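Local structure of protein MJ1225 (Methanocaldococcus jannaschii, 3KH5) at residues N46-I51 and G117-N122; N93-K98 and L111-G116; E105-F110 and R134-A139. The protein is of unknown function but binds AMP and ADP, has CBS domains and is a putative archaeal homologue of the gamma subunit of AMP-activated protein kinase. All coordinates share one frame; numbering follows the deposited sequence.

Contact 1 (N46-I51 and G117-N122); sequences NKVVGI and GAPIVN. With ADP (adenosine-5'-diphosphate), chain D.
Val-48 and Ile-51 on one strand face Pro-119 and Val-121 on another, and everything that passes between them is apolar. Strands 48-51 and 117-121 run almost antiparallel (171°), yet their axes stay 9.5 Å apart and no hydrogen bond crosses: two sheets meet here through side chains. At the outer end the two valines cross at about a right angle, Val-48 CG2 lying 3.7 Å from Val-121 CG1. The same methyl of Val-48 also rests 4.2 Å from Pro-119 CB, while Leu-127 of the next strand touches both Val-48 and Pro-119.

Ile-51 carries the contact inward to the nucleotide. From CB its two branches part. CG2 stands over a face of the adenine, 3.7 Å from ADP C4. The other branch leaves with CG1 anti to the backbone N (chi1 -169°) and runs on above the same face, so that CD1 ends 3.9 Å from ADP N7. That tip also meets Pro-119 CG at 4.3 Å, filling the step between base and proline. With an alanine here, the C4 and N7 part of the adenine would probably lose its cover on this face, and Pro-119 CG its contact with CD1. At the amino edge of the base, the start of strand 117-121 supplies the polar element: ADP N6 donates to Gly-117 O at 3.1 Å (N-H...O 153°), and Pro-119 CD lies just beyond the amine.

Further back, opposite Val-40 of strand 37-41, the strand takes two residues, Val-49 and Gly-50, in a classic beta bulge. The whole is characteristic of paired CBS domains (a Bateman module): the strands of the first and second CBS domains face each other, and an adenine nucleotide lodges in the cleft between them.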
loop_
_atom_site.group_PDB
_atom_site.type_symbol
_atom_site.label_atom_id
_atom_site.label_comp_id
_atom_site.label_asym_id
_atom_site.label_seq_id
_atom_site.Cartn_x
_atom_site.Cartn_y
_atom_site.Cartn_z
ATOM N N ASN A 46 -16.968 2.139 18.254
ATOM C CA ASN A 46 -15.756 1.512 17.703
ATOM C C ASN A 46 -16.017 0.509 16.572
ATOM O O ASN A 46 -15.162 -0.327 16.272
ATOM C CB ASN A 46 -14.907 0.866 18.817
ATOM C CG ASN A 46 -13.415 1.088 18.609
ATOM O OD1 ASN A 46 -12.991 2.147 18.138
ATOM N ND2 ASN A 46 -12.606 0.098 18.980
ATOM N N LYS A 47 -17.186 0.595 15.945
ATOM C CA LYS A 47 -17.499 -0.284 14.823
ATOM C C LYS A 47 -16.757 0.151 13.569
ATOM O O LYS A 47 -16.682 1.344 13.266
ATOM C CB LYS A 47 -19.004 -0.319 14.556
ATOM C CG LYS A 47 -19.787 -1.107 15.592
ATOM C CD LYS A 47 -21.288 -0.963 15.401
ATOM C CE LYS A 47 -22.036 -1.595 16.569
ATOM N NZ LYS A 47 -23.512 -1.432 16.456
ATOM N N VAL A 48 -16.209 -0.827 12.851
ATOM C CA VAL A 48 -15.525 -0.578 11.582
ATOM C C VAL A 48 -16.549 -0.209 10.516
ATOM O O VAL A 48 -17.425 -1.009 10.177
ATOM C CB VAL A 48 -14.700 -1.805 11.114
ATOM C CG1 VAL A 48 -14.053 -1.541 9.751
ATOM C CG2 VAL A 48 -13.636 -2.157 12.142
ATOM N N VAL A 49 -16.445 1.014 10.005
ATOM C CA VAL A 49 -17.359 1.489 8.973
ATOM C C VAL A 49 -16.632 1.805 7.670
ATOM O O VAL A 49 -17.266 2.136 6.668
ATOM C CB VAL A 49 -18.198 2.719 9.436
ATOM C CG1 VAL A 49 -19.066 2.371 10.647
ATOM C CG2 VAL A 49 -17.302 3.928 9.725
ATOM N N GLY A 50 -15.307 1.703 7.675
ATOM C CA GLY A 50 -14.528 2.001 6.474
ATOM C C GLY A 50 -13.053 1.724 6.664
ATOM O O GLY A 50 -12.630 1.296 7.739
ATOM N N ILE A 51 -12.277 1.954 5.609
ATOM C CA ILE A 51 -10.820 1.838 5.650
ATOM C C ILE A 51 -10.231 2.782 4.598
ATOM O O ILE A 51 -10.826 2.985 3.536
ATOM C CB ILE A 51 -10.353 0.364 5.449
ATOM C CG1 ILE A 51 -8.857 0.204 5.760
ATOM C CG2 ILE A 51 -10.717 -0.158 4.049
ATOM C CD1 ILE A 51 -8.442 -1.224 6.102
ATOM N N GLY A 117 -4.220 -6.500 4.217
ATOM C CA GLY A 117 -4.443 -6.278 5.648
ATOM C C GLY A 117 -5.933 -6.248 5.913
ATOM O O GLY A 117 -6.704 -5.764 5.080
ATOM N N ALA A 118 -6.345 -6.772 7.063
ATOM C CA ALA A 118 -7.766 -6.861 7.401
ATOM C C ALA A 118 -8.023 -6.584 8.878
ATOM O O ALA A 118 -7.375 -7.189 9.737
ATOM C CB ALA A 118 -8.320 -8.233 7.013
ATOM N N PRO A 119 -8.970 -5.674 9.181
ATOM C CA PRO A 119 -9.393 -5.475 10.562
ATOM C C PRO A 119 -9.950 -6.773 11.146
ATOM O O PRO A 119 -10.625 -7.533 10.445
ATOM C CB PRO A 119 -10.508 -4.429 10.438
ATOM C CG PRO A 119 -10.208 -3.707 9.175
ATOM C CD PRO A 119 -9.688 -4.772 8.260
ATOM N N ILE A 120 -9.631 -7.040 12.406
ATOM C CA ILE A 120 -10.228 -8.162 13.116
ATOM C C ILE A 120 -11.319 -7.580 13.996
ATOM O O ILE A 120 -11.069 -6.653 14.773
ATOM C CB ILE A 120 -9.190 -8.939 13.950
ATOM C CG1 ILE A 120 -8.166 -9.604 13.023
ATOM C CG2 ILE A 120 -9.868 -10.007 14.810
ATOM C CD1 ILE A 120 -6.781 -9.741 13.637
ATOM N N VAL A 121 -12.534 -8.101 13.849
ATOM C CA VAL A 121 -13.690 -7.556 14.556
ATOM C C VAL A 121 -14.392 -8.602 15.411
ATOM O O VAL A 121 -14.257 -9.807 15.182
ATOM C CB VAL A 121 -14.733 -6.912 13.587
ATOM C CG1 VAL A 121 -14.094 -5.822 12.735
ATOM C CG2 VAL A 121 -15.408 -7.969 12.703
ATOM N N ASN A 122 -15.145 -8.133 16.404
ATOM C CA ASN A 122 -15.982 -9.036 17.180
ATOM C C ASN A 122 -17.349 -9.194 16.527
ATOM O O ASN A 122 -17.544 -8.788 15.377
ATOM C CB ASN A 122 -16.077 -8.597 18.652
ATOM C CG ASN A 122 -16.755 -7.250 18.838
ATOM O OD1 ASN A 122 -17.430 -6.737 17.942
ATOM N ND2 ASN A 122 -16.583 -6.670 20.021
HETATM P PB ADP D . -3.680 -3.698 -0.051
HETATM O O1B ADP D . -3.465 -4.529 -1.270
HETATM O O2B ADP D . -2.266 -3.264 0.630
HETATM O O3B ADP D . -4.516 -4.442 1.118
HETATM P PA ADP D . -3.658 -1.172 -0.849
HETATM O O1A ADP D . -3.409 -0.902 -2.282
HETATM O O2A ADP D . -3.610 0.120 0.145
HETATM O O3A ADP D . -4.525 -2.387 -0.318
HETATM O "O5'" ADP D . -5.181 -0.596 -1.124
HETATM C "C5'" ADP D . -5.958 -0.830 -2.340
HETATM C "C4'" ADP D . -7.481 -0.566 -2.125
HETATM O "O4'" ADP D . -8.012 -1.660 -1.311
HETATM C "C3'" ADP D . -7.830 0.747 -1.391
HETATM O "O3'" ADP D . -8.994 1.322 -1.999
HETATM C "C2'" ADP D . -8.124 0.282 0.038
HETATM O "O2'" ADP D . -9.052 1.147 0.713
HETATM C "C1'" ADP D . -8.753 -1.085 -0.208
HETATM N N9 ADP D . -8.607 -1.968 0.987
HETATM C C8 ADP D . -7.510 -2.247 1.700
HETATM N N7 ADP D . -7.828 -3.092 2.689
HETATM C C5 ADP D . -9.129 -3.347 2.599
HETATM C C6 ADP D . -10.022 -4.129 3.321
HETATM N N6 ADP D . -9.615 -4.838 4.371
HETATM N N1 ADP D . -11.310 -4.156 2.938
HETATM C C2 ADP D . -11.741 -3.457 1.894
HETATM N N3 ADP D . -10.915 -2.702 1.186
HETATM C C4 ADP D . -9.617 -2.634 1.518
#

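Contact 2 (N93-K98 and L111-G116); sequences NVITLK and LTKNVG. With ADP (adenosine-5'-diphosphate), chain D.
ADP N6 is gripped by two backbone oxygens, Gly-117 O and the O of Ile-95, the residue whose side chain reaches across to Lys-113 and Val-115. The bond to Ile-95 O is 2.9 Å long and nearly straight (173°). Next to it on the Watson-Crick edge, Ile-95 N donates to ADP N1 at 2.8 Å (162°). With N6 giving and N1 taking, the pattern is consistent with recognition of adenine.

The side chain of Ile-95 extends with CG1 anti to the carbonyl carbon (chi1 -67°), which carries CD1 over to the other segment. There CD1 touches Lys-113 CB at 3.7 Å and Val-115 CG1 at 3.8 Å. The lysine gives only the root of its chain; the rest bends away toward the surface of the molecule. Val-115 CG1 has a second task, lying 3.6 Å from ADP C5 on the face of the adenine opposite Ile-51. Val-94 CG1 leans over the N1 edge from the Ile-51 side.

The contact bridges a beta-alpha-beta unit: strand 97-98 begins two residues after Ile-95, helix 103-112 precedes Val-115, and strand 117-121 follows Gly-116, while Thr-109 of the helix touches both Ile-95 and Val-115.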
loop_
_atom_site.group_PDB
_atom_site.type_symbol
_atom_site.label_atom_id
_atom_site.label_comp_id
_atom_site.label_asym_id
_atom_site.label_seq_id
_atom_site.Cartn_x
_atom_site.Cartn_y
_atom_site.Cartn_z
ATOM N N ASN A 93 -17.841 -1.235 3.048
ATOM C CA ASN A 93 -17.890 -2.685 2.767
ATOM C C ASN A 93 -16.508 -3.314 2.990
ATOM O O ASN A 93 -15.950 -3.962 2.098
ATOM C CB ASN A 93 -18.367 -2.946 1.317
ATOM C CG ASN A 93 -18.898 -4.366 1.117
ATOM O OD1 ASN A 93 -19.048 -5.138 2.068
ATOM N ND2 ASN A 93 -19.200 -4.712 -0.131
ATOM N N VAL A 94 -15.960 -3.102 4.182
ATOM C CA VAL A 94 -14.598 -3.512 4.504
ATOM C C VAL A 94 -14.499 -5.035 4.563
ATOM O O VAL A 94 -15.411 -5.705 5.044
ATOM C CB VAL A 94 -14.137 -2.869 5.846
ATOM C CG1 VAL A 94 -12.694 -3.239 6.186
ATOM C CG2 VAL A 94 -14.298 -1.358 5.792
ATOM N N ILE A 95 -13.403 -5.580 4.051
ATOM C CA ILE A 95 -13.099 -6.985 4.263
ATOM C C ILE A 95 -12.473 -7.141 5.649
ATOM O O ILE A 95 -11.363 -6.652 5.899
ATOM C CB ILE A 95 -12.160 -7.535 3.174
ATOM C CG1 ILE A 95 -12.880 -7.546 1.822
ATOM C CG2 ILE A 95 -11.681 -8.943 3.534
ATOM C CD1 ILE A 95 -11.975 -7.822 0.645
ATOM N N THR A 96 -13.192 -7.814 6.548
ATOM C CA THR A 96 -12.711 -8.059 7.912
ATOM C C THR A 96 -12.619 -9.554 8.256
ATOM O O THR A 96 -13.136 -10.405 7.520
ATOM C CB THR A 96 -13.591 -7.352 8.993
ATOM O OG1 THR A 96 -14.859 -8.014 9.103
ATOM C CG2 THR A 96 -13.807 -5.871 8.680
ATOM N N LEU A 97 -11.959 -9.854 9.378
ATOM C CA LEU A 97 -11.969 -11.195 9.985
ATOM C C LEU A 97 -12.596 -11.180 11.390
ATOM O O LEU A 97 -12.450 -10.208 12.138
ATOM C CB LEU A 97 -10.555 -11.793 10.038
ATOM C CG LEU A 97 -9.747 -11.938 8.739
ATOM C CD1 LEU A 97 -8.274 -12.093 9.042
ATOM C CD2 LEU A 97 -10.242 -13.077 7.843
ATOM N N LYS A 98 -13.303 -12.262 11.723
ATOM C CA LYS A 98 -13.914 -12.450 13.046
ATOM C C LYS A 98 -12.827 -12.763 14.066
ATOM O O LYS A 98 -11.792 -13.323 13.700
ATOM C CB LYS A 98 -14.945 -13.588 13.004
ATOM C CG LYS A 98 -16.165 -13.313 12.124
ATOM C CD LYS A 98 -17.049 -12.230 12.733
ATOM C CE LYS A 98 -17.962 -11.602 11.692
ATOM N NZ LYS A 98 -18.584 -10.330 12.210
ATOM N N LEU A 111 -5.067 -13.969 -0.254
ATOM C CA LEU A 111 -4.776 -14.553 -1.561
ATOM C C LEU A 111 -5.903 -14.422 -2.593
ATOM O O LEU A 111 -5.629 -14.323 -3.792
ATOM C CB LEU A 111 -4.397 -16.031 -1.403
ATOM C CG LEU A 111 -2.937 -16.478 -1.258
ATOM C CD1 LEU A 111 -2.106 -15.561 -0.362
ATOM C CD2 LEU A 111 -2.894 -17.914 -0.752
ATOM N N THR A 112 -7.157 -14.432 -2.149
ATOM C CA THR A 112 -8.276 -14.457 -3.104
ATOM C C THR A 112 -9.071 -13.161 -3.166
ATOM O O THR A 112 -9.796 -12.917 -4.135
ATOM C CB THR A 112 -9.257 -15.619 -2.834
ATOM O OG1 THR A 112 -9.896 -15.427 -1.568
ATOM C CG2 THR A 112 -8.537 -16.955 -2.843
ATOM N N LYS A 113 -8.939 -12.335 -2.132
ATOM C CA LYS A 113 -9.682 -11.079 -2.069
ATOM C C LYS A 113 -8.822 -9.829 -2.297
ATOM O O LYS A 113 -9.278 -8.720 -2.031
ATOM C CB LYS A 113 -10.457 -10.954 -0.745
ATOM C CG LYS A 113 -11.344 -12.152 -0.379
ATOM C CD LYS A 113 -12.460 -12.403 -1.389
ATOM C CE LYS A 113 -13.111 -13.753 -1.125
ATOM N NZ LYS A 113 -14.187 -14.080 -2.103
ATOM N N ASN A 114 -7.590 -10.004 -2.777
ATOM C CA ASN A 114 -6.726 -8.874 -3.154
ATOM C C ASN A 114 -6.650 -7.760 -2.097
ATOM O O ASN A 114 -6.798 -6.566 -2.399
ATOM C CB ASN A 114 -7.161 -8.313 -4.514
ATOM C CG ASN A 114 -6.054 -7.555 -5.218
ATOM O OD1 ASN A 114 -4.875 -7.893 -5.095
ATOM N ND2 ASN A 114 -6.430 -6.527 -5.975
ATOM N N VAL A 115 -6.451 -8.171 -0.851
ATOM C CA VAL A 115 -6.213 -7.256 0.258
ATOM C C VAL A 115 -4.930 -7.716 0.945
ATOM O O VAL A 115 -4.588 -8.904 0.907
ATOM C CB VAL A 115 -7.399 -7.214 1.252
ATOM C CG1 VAL A 115 -8.514 -6.322 0.725
ATOM C CG2 VAL A 115 -7.912 -8.621 1.565
ATOM N N GLY A 116 -4.202 -6.776 1.539
ATOM C CA GLY A 116 -2.958 -7.089 2.233
ATOM C C GLY A 116 -3.071 -6.972 3.741
ATOM O O GLY A 116 -2.130 -7.300 4.460
HETATM P PB ADP D . -3.680 -3.698 -0.051
HETATM O O1B ADP D . -3.465 -4.529 -1.270
HETATM O O2B ADP D . -2.266 -3.264 0.630
HETATM O O3B ADP D . -4.516 -4.442 1.118
HETATM P PA ADP D . -3.658 -1.172 -0.849
HETATM O O1A ADP D . -3.409 -0.902 -2.282
HETATM O O2A ADP D . -3.610 0.120 0.145
HETATM O O3A ADP D . -4.525 -2.387 -0.318
HETATM O "O5'" ADP D . -5.181 -0.596 -1.124
HETATM C "C5'" ADP D . -5.958 -0.830 -2.340
HETATM C "C4'" ADP D . -7.481 -0.566 -2.125
HETATM O "O4'" ADP D . -8.012 -1.660 -1.311
HETATM C "C3'" ADP D . -7.830 0.747 -1.391
HETATM O "O3'" ADP D . -8.994 1.322 -1.999
HETATM C "C2'" ADP D . -8.124 0.282 0.038
HETATM O "O2'" ADP D . -9.052 1.147 0.713
HETATM C "C1'" ADP D . -8.753 -1.085 -0.208
HETATM N N9 ADP D . -8.607 -1.968 0.987
HETATM C C8 ADP D . -7.510 -2.247 1.700
HETATM N N7 ADP D . -7.828 -3.092 2.689
HETATM C C5 ADP D . -9.129 -3.347 2.599
HETATM C C6 ADP D . -10.022 -4.129 3.321
HETATM N N6 ADP D . -9.615 -4.838 4.371
HETATM N N1 ADP D . -11.310 -4.156 2.938
HETATM C C2 ADP D . -11.741 -3.457 1.894
HETATM N N3 ADP D . -10.915 -2.702 1.186
HETATM C C4 ADP D . -9.617 -2.634 1.518
#

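Contact 3 (E105-F110 and R134-A139); sequences EAIETF and RDVIRA. With ADP (adenosine-5'-diphosphate), chain B.
Val-136 packs against Ile-107 and Phe-110 where helices 103-112 and 133-140 lie side by side, the helical pair of a CBS domain. Its two methyls divide the work. CG1, set anti to the backbone N (chi1 178°), lies 4.0 Å from Ile-107 CG1 and as far from Ile-107 CD1. CG2 comes in at the edge of the Phe-110 ring, near its plane, 4.0 Å from CE2. A face of that ring looks onto Ala-106 O, one turn earlier in its own helix. All three residues are buried, and Leu-276 also touches Val-136.

Away from this cluster the two helices do quite different things. On helix 103-112, Glu-105 and Glu-108 are exposed on the surface. On helix 133-140 the polar side turns to a bound ADP. Asp-135 reaches the ribose, its OD1 accepting from ADP O3' at 3.2 Å, with ADP O2' close by; OD2 takes the N-H of Thr-132, which probably steadies the carboxylate. Arg-134 lays its guanidinium against the alpha phosphate in a weak, bent bond from NH1 to ADP O1A, and Glu-272 forms a salt bridge with its NE. Arg-138, more exposed, reaches Asp-135 in a long salt bridge, and its NH2 bonds to Val-250 O.

On the first helix Thr-109 OG1 folds back to Glu-105 O at 3.0 Å, tilted 43° out of the carbonyl plane, and shares that oxygen with Thr-109 N.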
loop_
_atom_site.group_PDB
_atom_site.type_symbol
_atom_site.label_atom_id
_atom_site.label_comp_id
_atom_site.label_asym_id
_atom_site.label_seq_id
_atom_site.Cartn_x
_atom_site.Cartn_y
_atom_site.Cartn_z
ATOM N N GLU A 105 -7.758 -19.059 7.215
ATOM C CA GLU A 105 -8.741 -18.125 6.711
ATOM C C GLU A 105 -8.082 -16.809 6.286
ATOM O O GLU A 105 -8.364 -16.307 5.198
ATOM C CB GLU A 105 -9.830 -17.876 7.746
ATOM C CG GLU A 105 -11.081 -17.261 7.148
ATOM C CD GLU A 105 -12.030 -16.730 8.195
ATOM O OE1 GLU A 105 -11.776 -16.937 9.399
ATOM O OE2 GLU A 105 -13.040 -16.102 7.817
ATOM N N ALA A 106 -7.209 -16.264 7.134
ATOM C CA ALA A 106 -6.514 -15.009 6.829
ATOM C C ALA A 106 -5.749 -15.117 5.517
ATOM O O ALA A 106 -5.840 -14.233 4.661
ATOM C CB ALA A 106 -5.577 -14.621 7.964
ATOM N N ILE A 107 -5.015 -16.216 5.365
ATOM C CA ILE A 107 -4.244 -16.482 4.154
ATOM C C ILE A 107 -5.134 -16.564 2.911
ATOM O O ILE A 107 -4.833 -15.933 1.894
ATOM C CB ILE A 107 -3.344 -17.734 4.313
ATOM C CG1 ILE A 107 -2.178 -17.417 5.260
ATOM C CG2 ILE A 107 -2.802 -18.195 2.960
ATOM C CD1 ILE A 107 -1.437 -18.638 5.793
ATOM N N GLU A 108 -6.227 -17.320 2.993
ATOM C CA GLU A 108 -7.152 -17.418 1.865
ATOM C C GLU A 108 -7.760 -16.056 1.516
ATOM O O GLU A 108 -7.983 -15.753 0.342
ATOM C CB GLU A 108 -8.254 -18.440 2.144
ATOM C CG GLU A 108 -9.077 -18.807 0.913
ATOM C CD GLU A 108 -10.195 -19.789 1.214
ATOM O OE1 GLU A 108 -10.404 -20.713 0.399
ATOM O OE2 GLU A 108 -10.864 -19.646 2.261
ATOM N N THR A 109 -8.023 -15.248 2.542
ATOM C CA THR A 109 -8.565 -13.904 2.361
ATOM C C THR A 109 -7.569 -13.029 1.602
ATOM O O THR A 109 -7.932 -12.389 0.615
ATOM C CB THR A 109 -8.933 -13.260 3.719
ATOM O OG1 THR A 109 -9.993 -14.007 4.326
ATOM C CG2 THR A 109 -9.387 -11.816 3.545
ATOM N N PHE A 110 -6.316 -13.022 2.055
ATOM C CA PHE A 110 -5.270 -12.226 1.415
ATOM C C PHE A 110 -5.041 -12.656 -0.031
ATOM O O PHE A 110 -4.849 -11.820 -0.918
ATOM C CB PHE A 110 -3.948 -12.335 2.184
ATOM C CG PHE A 110 -3.980 -11.729 3.562
ATOM C CD1 PHE A 110 -4.800 -10.641 3.851
ATOM C CD2 PHE A 110 -3.158 -12.232 4.567
ATOM C CE1 PHE A 110 -4.817 -10.083 5.124
ATOM C CE2 PHE A 110 -3.162 -11.675 5.842
ATOM C CZ PHE A 110 -3.993 -10.601 6.121
ATOM N N ARG A 134 2.421 -9.286 6.180
ATOM C CA ARG A 134 3.718 -9.253 6.872
ATOM C C ARG A 134 3.648 -9.953 8.233
ATOM O O ARG A 134 4.552 -10.712 8.585
ATOM C CB ARG A 134 4.211 -7.803 7.040
ATOM C CG ARG A 134 5.693 -7.661 7.444
ATOM C CD ARG A 134 6.317 -6.313 7.026
ATOM N NE ARG A 134 5.965 -5.940 5.654
ATOM C CZ ARG A 134 5.506 -4.748 5.272
ATOM N NH1 ARG A 134 5.372 -3.757 6.156
ATOM N NH2 ARG A 134 5.204 -4.538 3.992
ATOM N N ASP A 135 2.578 -9.686 8.985
ATOM C CA ASP A 135 2.361 -10.301 10.302
ATOM C C ASP A 135 2.393 -11.823 10.194
ATOM O O ASP A 135 2.970 -12.507 11.044
ATOM C CB ASP A 135 0.999 -9.896 10.881
ATOM C CG ASP A 135 0.939 -8.446 11.335
ATOM O OD1 ASP A 135 1.992 -7.845 11.645
ATOM O OD2 ASP A 135 -0.189 -7.908 11.401
ATOM N N VAL A 136 1.754 -12.339 9.144
ATOM C CA VAL A 136 1.661 -13.779 8.897
ATOM C C VAL A 136 2.996 -14.368 8.437
ATOM O O VAL A 136 3.424 -15.409 8.942
ATOM C CB VAL A 136 0.536 -14.119 7.879
ATOM C CG1 VAL A 136 0.478 -15.617 7.604
ATOM C CG2 VAL A 136 -0.815 -13.635 8.391
ATOM N N ILE A 137 3.648 -13.709 7.483
ATOM C CA ILE A 137 4.947 -14.166 7.005
ATOM C C ILE A 137 5.957 -14.196 8.155
ATOM O O ILE A 137 6.746 -15.141 8.273
ATOM C CB ILE A 137 5.475 -13.281 5.854
ATOM C CG1 ILE A 137 4.586 -13.435 4.612
ATOM C CG2 ILE A 137 6.926 -13.646 5.512
ATOM C CD1 ILE A 137 4.900 -12.461 3.491
ATOM N N ARG A 138 5.920 -13.159 8.994
ATOM C CA ARG A 138 6.772 -13.065 10.180
ATOM C C ARG A 138 6.517 -14.240 11.120
ATOM O O ARG A 138 7.460 -14.826 11.654
ATOM C CB ARG A 138 6.555 -11.729 10.907
ATOM C CG ARG A 138 7.560 -11.435 12.023
ATOM C CD ARG A 138 7.366 -10.045 12.630
ATOM N NE ARG A 138 7.898 -8.981 11.775
ATOM C CZ ARG A 138 7.160 -8.079 11.132
ATOM N NH1 ARG A 138 5.836 -8.088 11.240
ATOM N NH2 ARG A 138 7.749 -7.158 10.380
ATOM N N ALA A 139 5.245 -14.584 11.308
ATOM C CA ALA A 139 4.875 -15.692 12.182
ATOM C C ALA A 139 5.284 -17.053 11.622
ATOM O O ALA A 139 5.594 -17.965 12.388
ATOM C CB ALA A 139 3.377 -15.663 12.475
HETATM P PB ADP B . 0.239 -1.405 5.447
HETATM O O1B ADP B . 0.628 -0.327 6.386
HETATM O O2B ADP B . 1.131 -1.368 4.091
HETATM O O3B ADP B . -1.268 -1.268 4.925
HETATM P PA ADP B . 1.863 -3.557 6.084
HETATM O O1A ADP B . 3.046 -2.656 5.903
HETATM O O2A ADP B . 2.001 -4.911 7.002
HETATM O O3A ADP B . 0.372 -2.881 6.073
HETATM O "O5'" ADP B . 1.739 -2.924 7.604
HETATM C "C5'" ADP B . 2.817 -2.287 8.361
HETATM C "C4'" ADP B . 3.006 -2.910 9.779
HETATM O "O4'" ADP B . 2.378 -2.146 10.858
HETATM C "C3'" ADP B . 2.379 -4.306 9.785
HETATM O "O3'" ADP B . 3.289 -5.260 10.369
HETATM C "C2'" ADP B . 1.102 -4.187 10.612
HETATM O "O2'" ADP B . 1.133 -5.226 11.593
HETATM C "C1'" ADP B . 1.155 -2.813 11.307
HETATM N N9 ADP B . -0.005 -1.867 11.048
HETATM C C8 ADP B . -0.534 -1.559 9.859
HETATM N N7 ADP B . -1.529 -0.682 10.022
HETATM C C5 ADP B . -1.637 -0.420 11.322
HETATM C C6 ADP B . -2.474 0.399 12.082
HETATM N N6 ADP B . -3.419 1.134 11.499
HETATM N N1 ADP B . -2.313 0.435 13.419
HETATM C C2 ADP B . -1.378 -0.297 14.013
HETATM N N3 ADP B . -0.566 -1.085 13.315
HETATM C C4 ADP B . -0.670 -1.173 11.975
#

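Contacts 1 and 3 are buried, whereas contact 2 is only partly so, its lysine bending away at the molecular surface. Ile-51 of contact 1 and Val-115 of contact 2 sandwich the adenine of one ADP, and the two contacts are tied by the strand pairing of Leu-97 with Pro-119 and Val-121; contact 3 serves a second ADP with side chains. Helix 103-112 joins contacts 2 and 3: Phe-110 packs against Val-115 and Gly-116, and Thr-109 against Ile-95. Across each pair of segments the packing is apolar, but nucleotide recognition differs: backbone groups read the adenine in contacts 1 and 2, while acid and arginine meet ribose and phosphate in contact 3.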